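Local structure of putative D-alanine N-acetyltransferase of GNAT family (2R7H) at residues Phe70-Thr74 with Leu115-Val119; Val37-Thr41 with Ala101-His105. The protein probably transfers an acyl group to an acceptor, as other members of the GNAT acetyltransferase family do. The contacts are given in a common frame with arbitrary orientation. Numbering follows the deposited sequence.

Strand 94-102 joins the two contacts, because its end presents alternate residues to opposite faces of the central sheet. In contact 2, Ala101 faces helix 30-41; Val102, next in the chain, points to the other face and meets Leu115 of contact 1, with Val102 CG2 4.1 Å from Leu115 CD1. The contact centres are about 14 Å apart. Contact 1 seats helix 111-125, which follows strand 94-102 in the chain, on strand 69-75. A 2-ethoxyethanol molecule is bound in a pocket lined by Tyr68, Tyr98 and Trp99: Tyr98 and Trp99 lie on strand 94-102, whose end takes part in contact 2, and Tyr68 immediately precedes strand 69-75 of contact 1.

Contact 1. Residues Phe70-Thr74 with Leu115-Val119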
loop_
_atom_site.group_PDB
_atom_site.type_symbol
_atom_site.label_atom_id
_atom_site.label_comp_id
_atom_site.label_asym_id
_atom_site.label_seq_id
_atom_site.Cartn_x
_atom_site.Cartn_y
_atom_site.Cartn_z
ATOM N N PHE B 70 15.115 -7.011 5.522
ATOM C CA PHE B 70 14.990 -7.816 6.726
ATOM C C PHE B 70 16.112 -7.619 7.728
ATOM O O PHE B 70 17.238 -7.337 7.330
ATOM C CB PHE B 70 15.078 -9.308 6.314
ATOM C CG PHE B 70 13.988 -9.750 5.395
ATOM C CD1 PHE B 70 14.128 -9.653 4.024
ATOM C CD2 PHE B 70 12.800 -10.206 5.906
ATOM C CE1 PHE B 70 13.098 -10.023 3.164
ATOM C CE2 PHE B 70 11.774 -10.566 5.056
ATOM C CZ PHE B 70 11.929 -10.470 3.682
ATOM N N VAL B 71 15.777 -7.749 9.020
ATOM C CA VAL B 71 16.785 -7.762 10.126
ATOM C C VAL B 71 16.373 -9.015 10.911
ATOM O O VAL B 71 15.261 -9.067 11.442
ATOM C CB VAL B 71 16.772 -6.549 11.097
ATOM C CG1 VAL B 71 17.846 -6.777 12.183
ATOM C CG2 VAL B 71 16.981 -5.204 10.370
ATOM N N PHE B 72 17.211 -10.051 10.895
ATOM C CA PHE B 72 16.944 -11.302 11.599
ATOM C C PHE B 72 17.738 -11.344 12.905
ATOM O O PHE B 72 18.931 -11.108 12.873
ATOM C CB PHE B 72 17.384 -12.503 10.743
ATOM C CG PHE B 72 16.767 -12.543 9.362
ATOM C CD1 PHE B 72 15.451 -12.909 9.198
ATOM C CD2 PHE B 72 17.516 -12.234 8.233
ATOM C CE1 PHE B 72 14.881 -12.954 7.946
ATOM C CE2 PHE B 72 16.962 -12.296 6.976
ATOM C CZ PHE B 72 15.630 -12.658 6.832
ATOM N N ALA B 73 17.080 -11.584 14.044
ATOM C CA ALA B 73 17.745 -11.711 15.349
ATOM C C ALA B 73 17.982 -13.224 15.542
ATOM O O ALA B 73 17.013 -14.007 15.543
ATOM C CB ALA B 73 16.855 -11.149 16.464
ATOM N N THR B 74 19.248 -13.657 15.622
ATOM C CA THR B 74 19.564 -15.094 15.824
ATOM C C THR B 74 20.350 -15.373 17.131
ATOM O O THR B 74 21.070 -14.511 17.620
ATOM C CB THR B 74 20.364 -15.695 14.648
ATOM O OG1 THR B 74 21.581 -14.956 14.488
ATOM C CG2 THR B 74 19.580 -15.660 13.363
ATOM N N LEU B 115 15.055 -5.088 17.610
ATOM C CA LEU B 115 14.820 -5.241 16.174
ATOM C C LEU B 115 14.358 -3.928 15.548
ATOM O O LEU B 115 14.853 -3.563 14.488
ATOM C CB LEU B 115 13.838 -6.378 15.887
ATOM C CG LEU B 115 14.419 -7.777 15.961
ATOM C CD1 LEU B 115 13.288 -8.847 16.133
ATOM C CD2 LEU B 115 15.290 -8.059 14.743
ATOM N N LEU B 116 13.438 -3.218 16.184
ATOM C CA LEU B 116 12.994 -1.924 15.667
ATOM C C LEU B 116 14.188 -0.927 15.613
ATOM O O LEU B 116 14.296 -0.145 14.672
ATOM C CB LEU B 116 11.899 -1.325 16.534
ATOM C CG LEU B 116 11.394 0.080 16.198
ATOM C CD1 LEU B 116 10.720 0.227 14.811
ATOM C CD2 LEU B 116 10.465 0.544 17.285
ATOM N N ALA B 117 15.024 -0.902 16.666
ATOM C CA ALA B 117 16.200 -0.018 16.672
ATOM C C ALA B 117 17.112 -0.304 15.449
ATOM O O ALA B 117 17.663 0.610 14.821
ATOM C CB ALA B 117 16.959 -0.138 17.999
ATOM N N GLU B 118 17.253 -1.563 15.085
ATOM C CA GLU B 118 18.069 -1.890 13.921
ATOM C C GLU B 118 17.432 -1.420 12.596
ATOM O O GLU B 118 18.136 -0.956 11.679
ATOM C CB GLU B 118 18.365 -3.397 13.892
ATOM C CG GLU B 118 19.164 -3.917 15.085
ATOM C CD GLU B 118 20.440 -3.131 15.398
ATOM O OE1 GLU B 118 21.206 -2.834 14.481
ATOM O OE2 GLU B 118 20.659 -2.820 16.588
ATOM N N VAL B 119 16.109 -1.588 12.467
ATOM C CA VAL B 119 15.410 -1.134 11.279
ATOM C C VAL B 119 15.587 0.370 11.141
ATOM O O VAL B 119 15.831 0.860 10.052
ATOM C CB VAL B 119 13.898 -1.485 11.334
ATOM C CG1 VAL B 119 13.139 -0.702 10.292
ATOM C CG2 VAL B 119 13.717 -3.060 11.234
#
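Val71 lays its side chain against one side of the helix, overlapping Leu115, Glu118 and Val119. With chi1 in the t well, Val71 CG1 reaches Leu115 CD2 at 3.8 Å and Glu118 CB at 3.8 Å, while Val71 CG2 meets Val119 CG2 at 4.0 Å. The helix residues concerned are spaced i, i+3 and i+4, so they form a single stripe, and the bond from Val119 N to Leu115 O (3.1 Å) is the regular helical one. Leu115 starts sideways from its CA, but its m,t rotamer carries CD2 across the strand backbone, 3.5 Å from Val71 O and 3.9 Å from Ala73 CB. Ala73 is small, so the leucine can lie close over the strand at this point.

This is a helix layered on the sheet of the GNAT fold: helix 111-125 belongs to the beta-alpha-beta crossover between the adjacent parallel strands 94-102 and 130-136. It runs back across strand 69-75 at 148°, roughly antiparallel, with the short axes 8.9 Å apart. Alternation in the strand sends Val71 and Ala73 toward the helix and Phe70 and Phe72 to the other face, where Phe72 packs on Met79 and Tyr82. Val119 also leans on Ala83 of strand 78-87, and Leu115 spans from Phe22 to Ile100 and Val102. Glu118 gives its CB to the apolar contact but turns its carboxylate away from the strand, to a salt bridge between OE1 and Arg24 NH2.

Contact 2. Residues Val37-Thr41 with Ala101-His105; sequences VVEST and AVAPH
Residues 37-41 belong to helix 30-41, packed against the place where strand 94-102 gives way to a turn. Ala101 and Val102 are extended, Ala103 (phi/psi -61/147) carries the chain out of the strand, and Pro104 and His105 enter a 3-10 segment. The CA register is Val37 to Ala103 at 5.5 Å, Val38 to Ala101 at 6.1 Å and Thr41 to Pro104 at 6.4 Å. Val37 (t) points at the strand and places CG1 3.7 Å from Ala101 CB and 3.5 Å from Ala101 O. Val38 has its CA-CB bond turned away, yet its CG2 still lies 4.3 Å from Ala101 CB; the side chain also packs on Ala49 and Ala52 of helix 46-61. Ser40, chi1 in p, folds OG back to donate to Val37 O at 2.5 Å, and the same OG sits 3.2 Å from Pro104 CD. Thr41, also p, donates from OG1 to Val38 O at 2.8 Å, and OG1 is hydrogen-bonded to Phe43 N as well; Thr41 CG2 touches Val102 O at 3.6 Å and Ala101 CB at 4.3 Å.

This is helix-on-sheet packing in the GNAT fold, on the face opposite helix 111-125. In GNAT enzymes the loop from this strand into the next helix, with that helix's start, holds the acetyl-CoA pyrophosphate, probably here too; residues 103-105 lead into that loop. No hydrogen bond crosses between the segments: both hydroxyls donate to helix carbonyls and Val102 O is buried without a partner, so the fit rests on van der Waals contact around small residues.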
loop_
_atom_site.group_PDB
_atom_site.type_symbol
_atom_site.label_atom_id
_atom_site.label_comp_id
_atom_site.label_asym_id
_atom_site.label_seq_id
_atom_site.Cartn_x
_atom_site.Cartn_y
_atom_site.Cartn_z
ATOM N N VAL B 37 8.561 -18.665 12.784
ATOM C CA VAL B 37 8.534 -17.565 13.750
ATOM C C VAL B 37 7.137 -16.992 13.738
ATOM O O VAL B 37 6.512 -16.851 14.788
ATOM C CB VAL B 37 9.557 -16.399 13.451
ATOM C CG1 VAL B 37 9.262 -15.173 14.328
ATOM C CG2 VAL B 37 11.019 -16.847 13.650
ATOM N N VAL B 38 6.668 -16.662 12.536
ATOM C CA VAL B 38 5.342 -16.090 12.324
ATOM C C VAL B 38 4.204 -16.967 12.868
ATOM O O VAL B 38 3.252 -16.458 13.473
ATOM C CB VAL B 38 5.171 -15.736 10.814
ATOM C CG1 VAL B 38 3.753 -15.725 10.448
ATOM C CG2 VAL B 38 5.957 -14.439 10.476
ATOM N N GLU B 39 4.311 -18.270 12.633
ATOM C CA GLU B 39 3.317 -19.246 13.115
ATOM C C GLU B 39 3.317 -19.389 14.612
ATOM O O GLU B 39 2.280 -19.662 15.166
ATOM C CB GLU B 39 3.522 -20.595 12.468
ATOM C CG GLU B 39 3.131 -20.589 10.995
ATOM C CD GLU B 39 3.313 -21.953 10.353
ATOM O OE1 GLU B 39 4.080 -22.801 10.870
ATOM O OE2 GLU B 39 2.685 -22.155 9.301
ATOM N N SER B 40 4.460 -19.185 15.266
ATOM C CA SER B 40 4.554 -19.265 16.720
ATOM C C SER B 40 3.873 -18.100 17.471
ATOM O O SER B 40 3.543 -18.237 18.642
ATOM C CB SER B 40 6.010 -19.322 17.144
ATOM O OG SER B 40 6.649 -18.079 17.001
ATOM N N THR B 41 3.614 -16.985 16.799
ATOM C CA THR B 41 3.008 -15.807 17.451
ATOM C C THR B 41 1.488 -15.767 17.583
ATOM O O THR B 41 0.999 -15.076 18.467
ATOM C CB THR B 41 3.358 -14.532 16.697
ATOM O OG1 THR B 41 2.643 -14.498 15.449
ATOM C CG2 THR B 41 4.890 -14.432 16.482
ATOM N N ALA B 101 8.252 -9.789 14.287
ATOM C CA ALA B 101 7.764 -11.055 14.891
ATOM C C ALA B 101 8.874 -11.668 15.756
ATOM O O ALA B 101 9.991 -11.863 15.296
ATOM C CB ALA B 101 7.307 -12.063 13.785
ATOM N N VAL B 102 8.554 -11.976 17.013
ATOM C CA VAL B 102 9.482 -12.605 17.980
ATOM C C VAL B 102 8.860 -13.920 18.478
ATOM O O VAL B 102 7.661 -13.948 18.793
ATOM C CB VAL B 102 9.737 -11.668 19.179
ATOM C CG1 VAL B 102 10.475 -12.379 20.322
ATOM C CG2 VAL B 102 10.536 -10.421 18.708
ATOM N N ALA B 103 9.661 -14.985 18.555
ATOM C CA ALA B 103 9.182 -16.297 19.041
ATOM C C ALA B 103 8.684 -16.141 20.495
ATOM O O ALA B 103 9.223 -15.312 21.223
ATOM C CB ALA B 103 10.268 -17.313 18.959
ATOM N N PRO B 104 7.643 -16.903 20.907
ATOM C CA PRO B 104 7.083 -16.760 22.272
ATOM C C PRO B 104 8.083 -16.846 23.412
ATOM O O PRO B 104 7.975 -16.069 24.360
ATOM C CB PRO B 104 6.043 -17.898 22.360
ATOM C CG PRO B 104 6.413 -18.852 21.263
ATOM C CD PRO B 104 6.925 -17.965 20.170
ATOM N N HIS B 105 9.065 -17.735 23.290
ATOM C CA HIS B 105 10.076 -17.886 24.330
ATOM C C HIS B 105 11.045 -16.687 24.457
ATOM O O HIS B 105 11.689 -16.557 25.486
ATOM C CB HIS B 105 10.866 -19.181 24.141
ATOM C CG HIS B 105 11.872 -19.127 23.038
ATOM N ND1 HIS B 105 11.527 -19.240 21.708
ATOM C CD2 HIS B 105 13.222 -19.025 23.076
ATOM C CE1 HIS B 105 12.622 -19.172 20.970
ATOM N NE2 HIS B 105 13.665 -19.049 21.776
#